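Local coordinates for PA4485 (Pseudomonas aeruginosa, PDB 4AVR), which is probably a lytic transglycosylase of the RlpA family that cleaves peptidoglycan glycan strands, with a preference for strands lacking stem peptides, at residues N27-A32 and V53-N58; T3-Y8 and R65-D70; R17-E22 and I57-P62. All coordinates share one frame; numbering follows the deposited sequence. Where two conformers were deposited one is given.

Contact 1 (N27-A32 and V53-N58)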
loop_
_atom_site.group_PDB
_atom_site.type_symbol
_atom_site.label_atom_id
_atom_site.label_comp_id
_atom_site.label_asym_id
_atom_site.label_seq_id
_atom_site.Cartn_x
_atom_site.Cartn_y
_atom_site.Cartn_z
ATOM N N ASN A 27 -8.939 -4.421 6.832
ATOM C CA ASN A 27 -9.349 -5.603 7.589
ATOM C C ASN A 27 -10.328 -6.527 6.884
ATOM O O ASN A 27 -10.645 -7.600 7.410
ATOM C CB ASN A 27 -9.968 -5.180 8.928
ATOM C CG ASN A 27 -8.993 -4.452 9.803
ATOM O OD1 ASN A 27 -7.829 -4.842 9.915
ATOM N ND2 ASN A 27 -9.451 -3.378 10.426
ATOM N N ALA A 28 -10.814 -6.121 5.715
ATOM C CA ALA A 28 -11.697 -6.954 4.901
ATOM C C ALA A 28 -10.847 -7.899 4.046
ATOM O O ALA A 28 -9.647 -7.694 3.907
ATOM C CB ALA A 28 -12.571 -6.079 4.024
ATOM N N MET A 29 -11.476 -8.920 3.474
ATOM C CA MET A 29 -10.812 -9.841 2.543
ATOM C C MET A 29 -11.261 -9.511 1.131
ATOM O O MET A 29 -12.022 -10.249 0.505
ATOM C CB MET A 29 -11.134 -11.281 2.894
ATOM C CG MET A 29 -10.477 -11.712 4.202
ATOM S SD MET A 29 -8.674 -11.801 4.108
ATOM C CE MET A 29 -8.430 -13.250 3.103
ATOM N N THR A 30 -10.787 -8.380 0.638
ATOM C CA THR A 30 -11.244 -7.813 -0.621
ATOM C C THR A 30 -10.075 -7.639 -1.574
ATOM O O THR A 30 -8.895 -7.675 -1.178
ATOM C CB THR A 30 -11.970 -6.465 -0.412
ATOM O OG1 THR A 30 -11.134 -5.579 0.340
ATOM C CG2 THR A 30 -13.269 -6.673 0.348
ATOM N N ALA A 31 -10.413 -7.437 -2.847
ATOM C CA ALA A 31 -9.418 -7.266 -3.882
ATOM C C ALA A 31 -9.960 -6.520 -5.092
ATOM O O ALA A 31 -11.164 -6.433 -5.327
ATOM C CB ALA A 31 -8.859 -8.621 -4.315
ATOM N N ALA A 32 -9.019 -6.002 -5.871
ATOM C CA ALA A 32 -9.256 -5.367 -7.159
ATOM C C ALA A 32 -8.904 -6.300 -8.295
ATOM O O ALA A 32 -7.867 -6.958 -8.253
ATOM C CB ALA A 32 -8.416 -4.107 -7.289
ATOM N N VAL A 53 -5.623 -17.770 0.046
ATOM C CA VAL A 53 -6.766 -17.106 0.679
ATOM C C VAL A 53 -7.883 -16.981 -0.341
ATOM O O VAL A 53 -7.657 -17.144 -1.538
ATOM C CB VAL A 53 -6.421 -15.696 1.206
ATOM C CG1 VAL A 53 -5.296 -15.750 2.232
ATOM C CG2 VAL A 53 -6.083 -14.752 0.080
ATOM N N VAL A 54 -9.087 -16.674 0.142
ATOM C CA VAL A 54 -10.212 -16.323 -0.726
ATOM C C VAL A 54 -10.555 -14.858 -0.486
ATOM O O VAL A 54 -10.720 -14.423 0.663
ATOM C CB VAL A 54 -11.423 -17.224 -0.465
ATOM C CG1 VAL A 54 -12.604 -16.784 -1.317
ATOM C CG2 VAL A 54 -11.072 -18.673 -0.769
ATOM N N VAL A 55 -10.618 -14.103 -1.574
ATOM C CA VAL A 55 -10.998 -12.691 -1.526
ATOM C C VAL A 55 -12.249 -12.455 -2.354
ATOM O O VAL A 55 -12.629 -13.269 -3.197
ATOM C CB VAL A 55 -9.861 -11.773 -2.024
ATOM C CG1 VAL A 55 -8.654 -11.837 -1.089
ATOM C CG2 VAL A 55 -9.482 -12.098 -3.468
ATOM N N ARG A 56 -12.892 -11.325 -2.065
ATOM C CA ARG A 56 -14.090 -10.865 -2.758
ATOM C C ARG A 56 -13.726 -9.616 -3.558
ATOM O O ARG A 56 -13.125 -8.682 -3.016
ATOM C CB ARG A 56 -15.127 -10.524 -1.667
ATOM C CG ARG A 56 -16.430 -9.914 -2.107
ATOM C CD ARG A 56 -17.348 -9.747 -0.901
ATOM N NE ARG A 56 -16.841 -8.850 0.158
ATOM C CZ ARG A 56 -17.010 -7.532 0.162
ATOM N NH1 ARG A 56 -17.660 -6.922 -0.824
ATOM N NH2 ARG A 56 -16.546 -6.810 1.168
ATOM N N ILE A 57 -14.094 -9.562 -4.840
ATOM C CA ILE A 57 -13.754 -8.432 -5.700
ATOM C C ILE A 57 -14.660 -7.234 -5.377
ATOM O O ILE A 57 -15.888 -7.348 -5.411
ATOM C CB ILE A 57 -13.868 -8.794 -7.202
ATOM C CG1 ILE A 57 -12.971 -10.009 -7.523
ATOM C CG2 ILE A 57 -13.557 -7.581 -8.076
ATOM C CD1 ILE A 57 -11.511 -9.859 -7.109
ATOM N N ASN A 58 -14.052 -6.097 -5.078
ATOM C CA ASN A 58 -14.816 -4.870 -4.824
ATOM C C ASN A 58 -14.194 -3.624 -5.442
ATOM O O ASN A 58 -14.598 -2.524 -5.101
ATOM C CB ASN A 58 -15.095 -4.672 -3.319
ATOM C CG ASN A 58 -13.896 -4.149 -2.576
ATOM O OD1 ASN A 58 -12.785 -4.161 -3.100
ATOM N ND2 ASN A 58 -14.114 -3.668 -1.346
HETATM O O HOH W 1 -12.394 -3.130 1.275
#

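Contact 2 (T3-Y8 and R65-D70)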
loop_
_atom_site.group_PDB
_atom_site.type_symbol
_atom_site.label_atom_id
_atom_site.label_comp_id
_atom_site.label_asym_id
_atom_site.label_seq_id
_atom_site.Cartn_x
_atom_site.Cartn_y
_atom_site.Cartn_z
ATOM N N THR A 3 -2.759 -16.287 -13.929
ATOM C CA THR A 3 -1.534 -16.018 -13.192
ATOM C C THR A 3 -1.085 -14.602 -13.455
ATOM O O THR A 3 -1.196 -14.105 -14.577
ATOM C CB THR A 3 -0.402 -16.978 -13.671
ATOM O OG1 THR A 3 -0.790 -18.346 -13.527
ATOM C CG2 THR A 3 0.910 -16.749 -12.979
ATOM N N GLY A 4 -0.528 -13.959 -12.431
ATOM C CA GLY A 4 0.113 -12.672 -12.599
ATOM C C GLY A 4 0.662 -12.213 -11.267
ATOM O O GLY A 4 0.648 -12.968 -10.287
ATOM N N GLU A 5 1.136 -10.975 -11.220
ATOM C CA GLU A 5 1.629 -10.402 -9.979
ATOM C C GLU A 5 0.469 -9.933 -9.115
ATOM O O GLU A 5 -0.481 -9.325 -9.624
ATOM C CB GLU A 5 2.586 -9.238 -10.268
ATOM C CG GLU A 5 3.166 -8.534 -9.050
ATOM C CD GLU A 5 3.973 -7.296 -9.429
ATOM O OE1 GLU A 5 3.379 -6.253 -9.774
ATOM O OE2 GLU A 5 5.211 -7.368 -9.368
ATOM N N ALA A 6 0.558 -10.176 -7.817
ATOM C CA ALA A 6 -0.336 -9.577 -6.813
ATOM C C ALA A 6 0.417 -8.490 -6.071
ATOM O O ALA A 6 1.612 -8.603 -5.805
ATOM C CB ALA A 6 -0.828 -10.605 -5.803
ATOM N N SER A 7 -0.328 -7.455 -5.692
ATOM C CA SER A 7 0.142 -6.397 -4.804
ATOM C C SER A 7 -0.840 -6.260 -3.653
ATOM O O SER A 7 -1.871 -6.922 -3.644
ATOM C CB SER A 7 0.197 -5.067 -5.555
ATOM O OG SER A 7 -1.109 -4.531 -5.681
ATOM N N TYR A 8 -0.541 -5.357 -2.714
ATOM C CA TYR A 8 -1.520 -5.006 -1.692
ATOM C C TYR A 8 -1.639 -3.505 -1.529
ATOM O O TYR A 8 -0.709 -2.735 -1.788
ATOM C CB TYR A 8 -1.282 -5.719 -0.362
ATOM C CG TYR A 8 -0.065 -5.352 0.454
ATOM C CD1 TYR A 8 -0.114 -4.350 1.410
ATOM C CD2 TYR A 8 1.110 -6.086 0.336
ATOM C CE1 TYR A 8 0.986 -4.080 2.227
ATOM C CE2 TYR A 8 2.206 -5.855 1.138
ATOM C CZ TYR A 8 2.140 -4.843 2.070
ATOM O OH TYR A 8 3.223 -4.602 2.895
ATOM N N ARG A 65 0.565 -3.397 -16.356
ATOM C CA ARG A 65 0.677 -4.630 -17.135
ATOM C C ARG A 65 1.468 -5.642 -16.309
ATOM O O ARG A 65 2.488 -5.300 -15.697
ATOM C CB ARG A 65 1.459 -4.417 -18.433
ATOM C CG ARG A 65 0.836 -3.485 -19.462
ATOM C CD ARG A 65 1.820 -3.231 -20.602
ATOM N NE ARG A 65 2.968 -2.425 -20.175
ATOM C CZ ARG A 65 4.068 -2.205 -20.898
ATOM N NH1 ARG A 65 4.210 -2.736 -22.111
ATOM N NH2 ARG A 65 5.045 -1.447 -20.405
ATOM N N GLY A 66 0.974 -6.871 -16.280
ATOM C CA GLY A 66 1.606 -7.926 -15.515
ATOM C C GLY A 66 1.069 -8.102 -14.110
ATOM O O GLY A 66 1.344 -9.123 -13.482
ATOM N N ARG A 67 0.328 -7.108 -13.619
ATOM C CA ARG A 67 -0.292 -7.169 -12.293
ATOM C C ARG A 67 -1.743 -7.602 -12.488
ATOM O O ARG A 67 -2.486 -6.961 -13.223
ATOM C CB ARG A 67 -0.166 -5.809 -11.570
ATOM C CG ARG A 67 -0.527 -5.835 -10.072
ATOM C CD ARG A 67 -0.040 -4.597 -9.328
ATOM N NE ARG A 67 1.395 -4.390 -9.489
ATOM C CZ ARG A 67 1.995 -3.200 -9.539
ATOM N NH1 ARG A 67 1.291 -2.069 -9.462
ATOM N NH2 ARG A 67 3.313 -3.151 -9.732
ATOM N N ILE A 68 -2.145 -8.694 -11.825
ATOM C CA ILE A 68 -3.463 -9.285 -12.017
ATOM C C ILE A 68 -4.453 -8.960 -10.903
ATOM O O ILE A 68 -5.652 -8.939 -11.156
ATOM C CB ILE A 68 -3.330 -10.824 -12.215
ATOM C CG1 ILE A 68 -4.610 -11.420 -12.807
ATOM C CG2 ILE A 68 -2.913 -11.553 -10.946
ATOM C CD1 ILE A 68 -4.434 -12.855 -13.263
ATOM N N ILE A 69 -3.977 -8.724 -9.684
ATOM C CA ILE A 69 -4.885 -8.514 -8.558
ATOM C C ILE A 69 -4.187 -7.682 -7.501
ATOM O O ILE A 69 -2.986 -7.807 -7.312
ATOM C CB ILE A 69 -5.375 -9.877 -8.008
ATOM C CG1 ILE A 69 -6.607 -9.749 -7.110
ATOM C CG2 ILE A 69 -4.251 -10.670 -7.346
ATOM C CD1 ILE A 69 -7.334 -11.061 -6.896
ATOM N N ASP A 70 -4.944 -6.808 -6.837
ATOM C CA ASP A 70 -4.464 -6.056 -5.684
ATOM C C ASP A 70 -5.326 -6.440 -4.496
ATOM O O ASP A 70 -6.542 -6.343 -4.589
ATOM C CB ASP A 70 -4.592 -4.542 -5.914
ATOM C CG ASP A 70 -3.870 -4.051 -7.174
ATOM O OD1 ASP A 70 -2.853 -4.648 -7.597
ATOM O OD2 ASP A 70 -4.334 -3.051 -7.750
#

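Contact 3 (R17-E22 and I57-P62)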
loop_
_atom_site.group_PDB
_atom_site.type_symbol
_atom_site.label_atom_id
_atom_site.label_comp_id
_atom_site.label_asym_id
_atom_site.label_seq_id
_atom_site.Cartn_x
_atom_site.Cartn_y
_atom_site.Cartn_z
ATOM N N ARG A 17 -13.320 5.534 -1.378
ATOM C CA ARG A 17 -14.237 4.712 -2.145
ATOM C C ARG A 17 -13.544 3.871 -3.184
ATOM O O ARG A 17 -12.779 4.382 -4.004
ATOM C CB ARG A 17 -15.211 5.589 -2.920
ATOM C CG ARG A 17 -16.069 6.485 -2.099
ATOM C CD ARG A 17 -17.110 5.676 -1.400
ATOM N NE ARG A 17 -18.088 6.563 -0.778
ATOM C CZ ARG A 17 -19.115 6.147 -0.059
ATOM N NH1 ARG A 17 -19.327 4.843 0.102
ATOM N NH2 ARG A 17 -19.936 7.020 0.494
ATOM N N THR A 18 -13.869 2.584 -3.174
ATOM C CA THR A 18 -13.544 1.679 -4.253
ATOM C C THR A 18 -14.571 1.848 -5.366
ATOM O O THR A 18 -15.616 2.495 -5.185
ATOM C CB THR A 18 -13.579 0.207 -3.779
ATOM O OG1 THR A 18 -14.917 -0.146 -3.419
ATOM C CG2 THR A 18 -12.610 -0.043 -2.616
ATOM N N ALA A 19 -14.304 1.225 -6.507
ATOM C CA ALA A 19 -15.232 1.287 -7.645
ATOM C C ALA A 19 -16.587 0.652 -7.312
ATOM O O ALA A 19 -17.604 1.038 -7.901
ATOM C CB ALA A 19 -14.617 0.616 -8.860
ATOM N N SER A 20 -16.615 -0.313 -6.386
ATOM C CA SER A 20 -17.869 -0.958 -5.954
ATOM C C SER A 20 -18.710 -0.074 -5.066
ATOM O O SER A 20 -19.873 -0.415 -4.763
ATOM C CB SER A 20 -17.626 -2.231 -5.146
ATOM O OG SER A 20 -17.105 -1.943 -3.859
ATOM N N GLY A 21 -18.126 1.020 -4.589
ATOM C CA GLY A 21 -18.787 1.892 -3.640
ATOM C C GLY A 21 -18.351 1.661 -2.218
ATOM O O GLY A 21 -18.476 2.563 -1.402
ATOM N N GLU A 22 -17.850 0.474 -1.890
ATOM C CA GLU A 22 -17.399 0.223 -0.520
ATOM C C GLU A 22 -16.184 1.073 -0.234
ATOM O O GLU A 22 -15.319 1.222 -1.080
ATOM C CB GLU A 22 -17.015 -1.238 -0.320
ATOM C CG GLU A 22 -18.183 -2.177 -0.492
ATOM C CD GLU A 22 -17.893 -3.619 -0.119
ATOM O OE1 GLU A 22 -16.710 -3.964 0.160
ATOM O OE2 GLU A 22 -18.859 -4.413 -0.093
ATOM N N ILE A 57 -14.094 -9.562 -4.840
ATOM C CA ILE A 57 -13.754 -8.432 -5.700
ATOM C C ILE A 57 -14.660 -7.234 -5.377
ATOM O O ILE A 57 -15.888 -7.348 -5.411
ATOM C CB ILE A 57 -13.868 -8.794 -7.202
ATOM C CG1 ILE A 57 -12.971 -10.009 -7.523
ATOM C CG2 ILE A 57 -13.557 -7.581 -8.076
ATOM C CD1 ILE A 57 -11.511 -9.859 -7.109
ATOM N N ASN A 58 -14.052 -6.097 -5.078
ATOM C CA ASN A 58 -14.816 -4.870 -4.824
ATOM C C ASN A 58 -14.194 -3.624 -5.442
ATOM O O ASN A 58 -14.598 -2.524 -5.101
ATOM C CB ASN A 58 -15.095 -4.672 -3.319
ATOM C CG ASN A 58 -13.896 -4.149 -2.576
ATOM O OD1 ASN A 58 -12.785 -4.161 -3.100
ATOM N ND2 ASN A 58 -14.114 -3.668 -1.346
ATOM N N ASP A 59 -13.239 -3.777 -6.356
ATOM C CA ASP A 59 -12.559 -2.614 -6.908
ATOM C C ASP A 59 -11.981 -2.940 -8.277
ATOM O O ASP A 59 -11.877 -4.109 -8.656
ATOM C CB ASP A 59 -11.450 -2.145 -5.949
ATOM C CG ASP A 59 -11.094 -0.665 -6.084
ATOM O OD1 ASP A 59 -11.709 0.074 -6.881
ATOM O OD2 ASP A 59 -10.176 -0.232 -5.350
ATOM N N ARG A 60 -11.618 -1.879 -8.990
ATOM C CA ARG A 60 -10.939 -1.948 -10.265
ATOM C C ARG A 60 -9.479 -1.557 -10.093
ATOM O O ARG A 60 -8.990 -1.372 -8.983
ATOM C CB ARG A 60 -11.687 -1.087 -11.307
ATOM C CG ARG A 60 -13.112 -1.558 -11.562
ATOM C CD ARG A 60 -13.138 -2.950 -12.160
ATOM N NE ARG A 60 -14.496 -3.462 -12.299
ATOM C CZ ARG A 60 -14.836 -4.743 -12.130
ATOM N NH1 ARG A 60 -13.918 -5.655 -11.820
ATOM N NH2 ARG A 60 -16.104 -5.132 -12.245
ATOM N N GLY A 61 -8.783 -1.474 -11.219
ATOM C CA GLY A 61 -7.362 -1.799 -11.256
ATOM C C GLY A 61 -7.217 -3.321 -11.239
ATOM O O GLY A 61 -8.198 -4.043 -11.213
ATOM N N PRO A 62 -5.976 -3.833 -11.210
ATOM C CA PRO A 62 -4.722 -3.099 -11.130
ATOM C C PRO A 62 -4.371 -2.212 -12.311
ATOM O O PRO A 62 -4.991 -2.277 -13.385
ATOM C CB PRO A 62 -3.671 -4.204 -11.030
ATOM C CG PRO A 62 -4.396 -5.381 -10.508
ATOM C CD PRO A 62 -5.783 -5.278 -10.991
#

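Contact 1 (N27-A32 and V53-N58)
Thr30 and Ala31 pair with Arg56 and Ile57 as neighbouring parallel strands in the sheet of a double-psi beta-barrel domain, the fold assigned to this family. Three backbone bonds fix the register: Arg56 N to Met29 O, Ala31 N to Arg56 O and Asn58 N to Ala31 O, the last at 2.9 Å with an N-H...O angle of 163°. The axes of the short segments diverge by 56°. On the face of Thr30 and Arg56, the threonine methyl does the touching: CG2 lies over one face of the guanidinium, 3.4 Å from Arg56 NH2. The two side chains run side by side, and Arg56 NH1 makes its salt bridge with Glu22. Thr30 CG2 also meets Asn58 ND2 at 3.6 Å, while a water 2.9 Å from Thr30 OG1 also accepts from Asn58 ND2. The other face is apolar. Ala31 CB sits 3.6 Å from Val55 CG2 and 4.0 Å from Ile57 CD1. At the N-terminal end, chi3 of Met29 (-72°) turns CE in, to 3.7 Å from Val53 CB, its chain crossing the valine at about a right angle. Helix 73-79 packs on Met29, Val53 and Val55, strand 41-46 flanks strand 52-59, and strand 67-71 pairs with 30-32 on its other side.

Contact 2 (T3-Y8 and R65-D70)
Glu5 with Arg67, and Ala6 with Ile69, are parallel pairs of strands 2-8 and 67-71 in the double-psi beta-barrel domain; the register shifts by one residue between them, a beta bulge. Glu5 N to Gly66 O, Ile68 N to Glu5 O and Ser7 N to Ile69 O carry the backbone pairing. The tight part lies on the side of Ala6, Ile68 and Ile69. Ala6 CB meets Ile69 CG2 at 3.8 Å, and Ile68 CG2 lies 3.6 Å from Gly4 CA, where a beta carbon on Gly4 would collide with Ile68 CB; Val89 of strand 87-93 packs against Ala6 and Ile68. The open side is the end at Thr3 and Gly66, together with Glu5. The polar face of Glu5, Ser7, Arg67 and Asp70 is mostly buried. In the Arg67 conformer described here, one of two, the guanidinium grips Glu5 side-on, NE reaching OE1 at 2.7 Å and NH2 the same OE1 at 3.1 Å, with the two planes 20° apart; the other conformer may not keep this grip. Arg67 NH1 of this conformer bonds Ala14 O of the second subunit, and Asp70 OD2 forms a salt bridge with Arg12 of that subunit. On the face shared with Glu5 and Arg67, Ser7 OG donates to Asp70 OD1 at 2.6 Å, from above the carboxylate plane.

Contact 3 (R17-E22 and I57-P62)
Thr18 to Gly21 form a type I beta turn, closed by Gly21 N to Thr18 O, that lies against Asn58 and Asp59 of strand 52-59, with Ala19 CA nearest Asp59 CA and Ser20 CA nearest Asn58 CA. Asn58 O is the focus of the contact. Ser20 reaches it twice, by OG at 2.9 Å and by N at 3.3 Å; the hydroxyl lies 16° from the carbonyl plane and the amide well above it. Ser20 OG stands between its own backbone N and carbonyl carbon (chi1 71°), a position from which it also accepts from Glu22 N, making an ST turn. Thr18 OG1 lies 2.9 Å from Asn58 O and 2.7 Å from Glu22 O, two acceptors within reach of its one proton. Beside it Thr18 CB packs 3.5 Å from Asp59 CG. Asp59 OD1 receives Ala19 N at 2.9 Å from above the carboxylate plane, while OD2 bonds the hydroxyl of Tyr9. Ala19 CB rests 3.8 Å from Arg60 CG, and the guanidinium of Arg60 turns to the carbonyls of His33 and Leu36. Asn58 ND2 donates to OE1 of Glu22, whose OE2 is taken by Arg56, at 3.0 Å: OE1 lies near the amide plane, while ND2 comes from above the carboxylate plane, as the nearly perpendicular planes (82°) imply. The arrangement is a loop docked on a strand: a type I turn combined with an ST turn, held by Ser20 OG, the backbone N-H groups of Ala19 and Ser20, and the Asn58 amide with its carboxylate partner, at the periphery of the double-psi beta-barrel domain.

How the contacts relate
Contacts 1 and 2 both join parallel strands of one sheet, and they meet where strand 30-32 lies beside strand 67-71: Ala32 N is 2.8 Å from Asp70 O, a probable hydrogen bond. Each combines an apolar face with a polar one, and both are largely interior, contact 2 with an exposed end and a bulge. Contact 3, nearer the surface, differs in kind, docking an irregular loop on strand 52-59 mainly through polar groups. It shares Ile57 and Asn58 with contact 1, to which Glu22 also ties it. Pro62 links contact 3 to contact 2 by packing on Arg67, Ile69 and Asp70. All three reach the second subunit, contact 1 by packing of Ala32 alone, contacts 2 and 3 by polar bonds.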